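Local coordinates for protein class I phosphodiesterase PDEB1 (Leishmania major, PDB 2R8Q) that belongs to the class I cyclic nucleotide phosphodiesterase family, its all-helical catalytic domain holding a zinc and a magnesium ion beside a ligand pocket, at residues A26-T39 / Y52-L66. Numbering follows the deposited sequence.
Sequences AVMSIDFGGAYDFT and YSEPMDAAAGVVYNL
F32 stands end-on against helix 55-68, and how a loop can be pinned to a helix by its aromatic rings is well illustrated here. Its CZ lies 3.4 Å from A58 O, at the ring edge and in its plane, and CE1 comes up to G61 C, where the helix carries no side chain. F38 CZ covers one face of the F32 ring and I30 CG2 the other. The F32 edge also turns toward the face of Y52 in an offset edge-to-face pair, planes at 63°, while Y52 OH donates a 2.7 Å hydrogen bond to D31 O, tying down the chain just before F32. Farther along, V62 divides its branches: CG1, anti to the backbone N (chi1 171°), sits 4.0 Å from the F38 ring centroid in a CH-pi contact, and CG2 reaches both phenylalanines. At the other flank, M28 SD lies over one face of Y64, a Met-aromatic contact, and V27 CG1 packs on G61 N at 3.6 Å. A water bridges A26 O and D57 OD2, while D57 OD1 is salt-bridged to R91. R91 lies on helix 80-92, which also backs V27 and Y64; helix 45-51 borders Y36 and A58, and helix 102-118 receives L66.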
# COMPACT_ATOMS: atom_id res chain seq x y z
N ALA A 26 -26.20 -1.43 -17.65
CA ALA A 26 -25.48 -1.97 -18.80
C ALA A 26 -25.10 -3.43 -18.57
O ALA A 26 -24.97 -4.19 -19.53
CB ALA A 26 -24.24 -1.13 -19.08
N VAL A 27 -24.90 -3.81 -17.32
CA VAL A 27 -24.54 -5.19 -17.01
C VAL A 27 -25.79 -6.07 -16.95
O VAL A 27 -25.83 -7.16 -17.52
CB VAL A 27 -23.79 -5.31 -15.66
CG1 VAL A 27 -23.49 -6.77 -15.35
CG2 VAL A 27 -22.49 -4.51 -15.73
N MET A 28 -26.82 -5.59 -16.26
CA MET A 28 -28.04 -6.36 -16.11
C MET A 28 -28.83 -6.53 -17.41
O MET A 28 -29.68 -7.41 -17.50
CB MET A 28 -28.94 -5.72 -15.04
CG MET A 28 -28.30 -5.69 -13.65
SD MET A 28 -27.57 -7.27 -13.16
CE MET A 28 -29.04 -8.21 -12.72
N SER A 29 -28.53 -5.71 -18.41
CA SER A 29 -29.23 -5.81 -19.69
C SER A 29 -28.67 -6.93 -20.55
O SER A 29 -29.29 -7.34 -21.53
CB SER A 29 -29.14 -4.48 -20.45
OG SER A 29 -27.84 -4.26 -20.94
N ILE A 30 -27.50 -7.44 -20.19
CA ILE A 30 -26.88 -8.52 -20.95
C ILE A 30 -27.74 -9.78 -20.91
O ILE A 30 -28.06 -10.29 -19.83
CB ILE A 30 -25.48 -8.87 -20.40
CG1 ILE A 30 -24.52 -7.68 -20.58
CG2 ILE A 30 -24.93 -10.11 -21.11
CD1 ILE A 30 -24.19 -7.34 -22.02
N ASP A 31 -28.12 -10.28 -22.08
CA ASP A 31 -28.94 -11.48 -22.17
C ASP A 31 -28.13 -12.68 -22.63
O ASP A 31 -27.67 -12.74 -23.77
CB ASP A 31 -30.11 -11.23 -23.13
CG ASP A 31 -30.96 -12.47 -23.34
OD1 ASP A 31 -31.16 -13.24 -22.37
OD2 ASP A 31 -31.44 -12.68 -24.48
N PHE A 32 -27.94 -13.64 -21.73
CA PHE A 32 -27.18 -14.84 -22.04
C PHE A 32 -28.11 -15.93 -22.55
O PHE A 32 -27.67 -16.85 -23.23
CB PHE A 32 -26.46 -15.37 -20.80
CG PHE A 32 -25.41 -14.45 -20.26
CD1 PHE A 32 -25.59 -13.82 -19.03
CD2 PHE A 32 -24.24 -14.22 -20.97
CE1 PHE A 32 -24.61 -12.97 -18.52
CE2 PHE A 32 -23.25 -13.38 -20.46
CZ PHE A 32 -23.44 -12.75 -19.23
N GLY A 33 -29.39 -15.80 -22.21
CA GLY A 33 -30.35 -16.80 -22.61
C GLY A 33 -30.05 -18.05 -21.81
O GLY A 33 -30.03 -18.01 -20.57
N GLY A 34 -29.81 -19.15 -22.50
CA GLY A 34 -29.49 -20.40 -21.82
C GLY A 34 -28.35 -21.03 -22.59
O GLY A 34 -28.16 -22.25 -22.56
N ALA A 35 -27.59 -20.19 -23.27
CA ALA A 35 -26.47 -20.63 -24.08
C ALA A 35 -25.22 -20.99 -23.28
O ALA A 35 -24.30 -21.60 -23.82
CB ALA A 35 -26.13 -19.57 -25.11
N TYR A 36 -25.19 -20.61 -22.01
CA TYR A 36 -24.02 -20.90 -21.19
C TYR A 36 -24.33 -21.46 -19.81
O TYR A 36 -25.37 -21.16 -19.22
CB TYR A 36 -23.17 -19.64 -21.00
CG TYR A 36 -22.85 -18.89 -22.27
CD1 TYR A 36 -23.72 -17.90 -22.74
CD2 TYR A 36 -21.70 -19.17 -23.00
CE1 TYR A 36 -23.43 -17.21 -23.92
CE2 TYR A 36 -21.41 -18.48 -24.17
CZ TYR A 36 -22.28 -17.51 -24.63
OH TYR A 36 -21.98 -16.83 -25.79
N ASP A 37 -23.41 -22.27 -19.30
CA ASP A 37 -23.53 -22.84 -17.96
C ASP A 37 -22.28 -22.35 -17.24
O ASP A 37 -21.20 -22.92 -17.39
CB ASP A 37 -23.52 -24.37 -18.00
CG ASP A 37 -23.61 -24.98 -16.61
OD1 ASP A 37 -23.63 -24.22 -15.62
OD2 ASP A 37 -23.64 -26.22 -16.51
N PHE A 38 -22.43 -21.27 -16.48
CA PHE A 38 -21.30 -20.69 -15.77
C PHE A 38 -20.72 -21.59 -14.68
O PHE A 38 -19.64 -21.30 -14.15
CB PHE A 38 -21.71 -19.34 -15.17
CG PHE A 38 -22.22 -18.35 -16.20
CD1 PHE A 38 -23.22 -17.45 -15.88
CD2 PHE A 38 -21.68 -18.33 -17.49
CE1 PHE A 38 -23.69 -16.54 -16.82
CE2 PHE A 38 -22.15 -17.42 -18.44
CZ PHE A 38 -23.16 -16.52 -18.10
N THR A 39 -21.41 -22.67 -14.35
CA THR A 39 -20.92 -23.59 -13.32
C THR A 39 -20.12 -24.74 -13.91
O THR A 39 -19.60 -25.57 -13.17
CB THR A 39 -22.08 -24.20 -12.49
OG1 THR A 39 -22.79 -25.16 -13.29
CG2 THR A 39 -23.05 -23.13 -12.02
N TYR A 52 -20.34 -10.84 -27.58
CA TYR A 52 -21.03 -9.65 -27.07
C TYR A 52 -20.36 -8.33 -27.43
O TYR A 52 -19.15 -8.16 -27.28
CB TYR A 52 -21.22 -9.76 -25.55
CG TYR A 52 -22.25 -10.80 -25.17
CD1 TYR A 52 -21.92 -12.15 -25.11
CD2 TYR A 52 -23.59 -10.44 -24.96
CE1 TYR A 52 -22.89 -13.13 -24.84
CE2 TYR A 52 -24.56 -11.40 -24.69
CZ TYR A 52 -24.21 -12.74 -24.64
OH TYR A 52 -25.18 -13.69 -24.41
N SER A 53 -21.17 -7.38 -27.91
CA SER A 53 -20.67 -6.07 -28.31
C SER A 53 -20.08 -5.29 -27.14
O SER A 53 -19.29 -4.37 -27.34
CB SER A 53 -21.80 -5.24 -28.94
OG SER A 53 -22.83 -4.99 -28.00
N GLU A 54 -20.49 -5.65 -25.92
CA GLU A 54 -19.98 -5.01 -24.70
C GLU A 54 -19.41 -6.16 -23.87
O GLU A 54 -20.00 -6.58 -22.88
CB GLU A 54 -21.13 -4.34 -23.94
CG GLU A 54 -21.78 -3.16 -24.66
CD GLU A 54 -20.87 -1.96 -24.79
OE1 GLU A 54 -19.78 -1.95 -24.16
OE2 GLU A 54 -21.24 -1.00 -25.50
N PRO A 55 -18.25 -6.68 -24.28
CA PRO A 55 -17.60 -7.79 -23.57
C PRO A 55 -17.28 -7.57 -22.10
O PRO A 55 -17.34 -8.50 -21.30
CB PRO A 55 -16.37 -8.07 -24.43
CG PRO A 55 -16.03 -6.73 -24.99
CD PRO A 55 -17.39 -6.18 -25.37
N MET A 56 -16.93 -6.34 -21.72
CA MET A 56 -16.64 -6.06 -20.32
C MET A 56 -17.91 -6.15 -19.49
O MET A 56 -17.88 -6.58 -18.33
CB MET A 56 -16.00 -4.68 -20.16
CG MET A 56 -14.52 -4.65 -20.51
SD MET A 56 -13.54 -5.56 -19.29
CE MET A 56 -11.94 -5.59 -20.09
N ASP A 57 -19.03 -5.72 -20.07
CA ASP A 57 -20.31 -5.79 -19.36
C ASP A 57 -20.74 -7.25 -19.27
O ASP A 57 -21.24 -7.70 -18.23
CB ASP A 57 -21.39 -4.98 -20.08
CG ASP A 57 -21.19 -3.48 -19.96
OD1 ASP A 57 -20.61 -3.02 -18.96
OD2 ASP A 57 -21.63 -2.75 -20.88
N ALA A 58 -20.55 -8.00 -20.35
CA ALA A 58 -20.92 -9.41 -20.36
C ALA A 58 -20.09 -10.18 -19.33
O ALA A 58 -20.61 -11.04 -18.62
CB ALA A 58 -20.71 -9.99 -21.76
N ALA A 59 -18.80 -9.87 -19.24
CA ALA A 59 -17.92 -10.55 -18.28
C ALA A 59 -18.37 -10.25 -16.85
O ALA A 59 -18.35 -11.13 -15.99
CB ALA A 59 -16.48 -10.10 -18.49
N ALA A 60 -18.76 -9.01 -16.59
CA ALA A 60 -19.23 -8.62 -15.27
C ALA A 60 -20.52 -9.38 -14.98
O ALA A 60 -20.79 -9.78 -13.84
CB ALA A 60 -19.48 -7.13 -15.23
N GLY A 61 -21.32 -9.58 -16.03
CA GLY A 61 -22.57 -10.30 -15.89
C GLY A 61 -22.36 -11.76 -15.56
O GLY A 61 -23.17 -12.37 -14.85
N VAL A 62 -21.29 -12.34 -16.10
CA VAL A 62 -20.98 -13.74 -15.83
C VAL A 62 -20.76 -13.92 -14.34
O VAL A 62 -21.36 -14.79 -13.71
CB VAL A 62 -19.71 -14.18 -16.60
CG1 VAL A 62 -19.26 -15.56 -16.15
CG2 VAL A 62 -19.99 -14.18 -18.10
N VAL A 63 -19.91 -13.08 -13.76
CA VAL A 63 -19.64 -13.20 -12.33
C VAL A 63 -20.83 -12.83 -11.46
O VAL A 63 -21.05 -13.46 -10.43
CB VAL A 63 -18.41 -12.36 -11.91
CG1 VAL A 63 -17.15 -12.95 -12.52
CG2 VAL A 63 -18.58 -10.92 -12.33
N TYR A 64 -21.61 -11.82 -11.85
CA TYR A 64 -22.76 -11.46 -11.04
C TYR A 64 -23.76 -12.61 -11.01
O TYR A 64 -24.30 -12.96 -9.95
CB TYR A 64 -23.45 -10.20 -11.56
CG TYR A 64 -24.70 -9.85 -10.77
CD1 TYR A 64 -25.94 -10.39 -11.11
CD2 TYR A 64 -24.62 -9.07 -9.62
CE1 TYR A 64 -27.07 -10.16 -10.31
CE2 TYR A 64 -25.74 -8.83 -8.82
CZ TYR A 64 -26.96 -9.39 -9.17
OH TYR A 64 -28.06 -9.19 -8.36
N ASN A 65 -24.02 -13.20 -12.17
CA ASN A 65 -24.96 -14.31 -12.26
C ASN A 65 -24.46 -15.52 -11.46
O ASN A 65 -25.19 -16.09 -10.65
CB ASN A 65 -25.14 -14.72 -13.73
CG ASN A 65 -26.24 -15.75 -13.91
OD1 ASN A 65 -27.41 -15.40 -14.05
ND2 ASN A 65 -25.87 -17.02 -13.89
N LEU A 66 -23.20 -15.88 -11.69
CA LEU A 66 -22.62 -17.03 -11.00
C LEU A 66 -22.62 -16.87 -9.49
O LEU A 66 -23.05 -17.77 -8.77
CB LEU A 66 -21.18 -17.26 -11.49
CG LEU A 66 -20.46 -18.46 -10.87
CD1 LEU A 66 -21.15 -19.75 -11.28
CD2 LEU A 66 -19.01 -18.47 -11.35
O HOH W 1 -24.08 -3.41 -22.01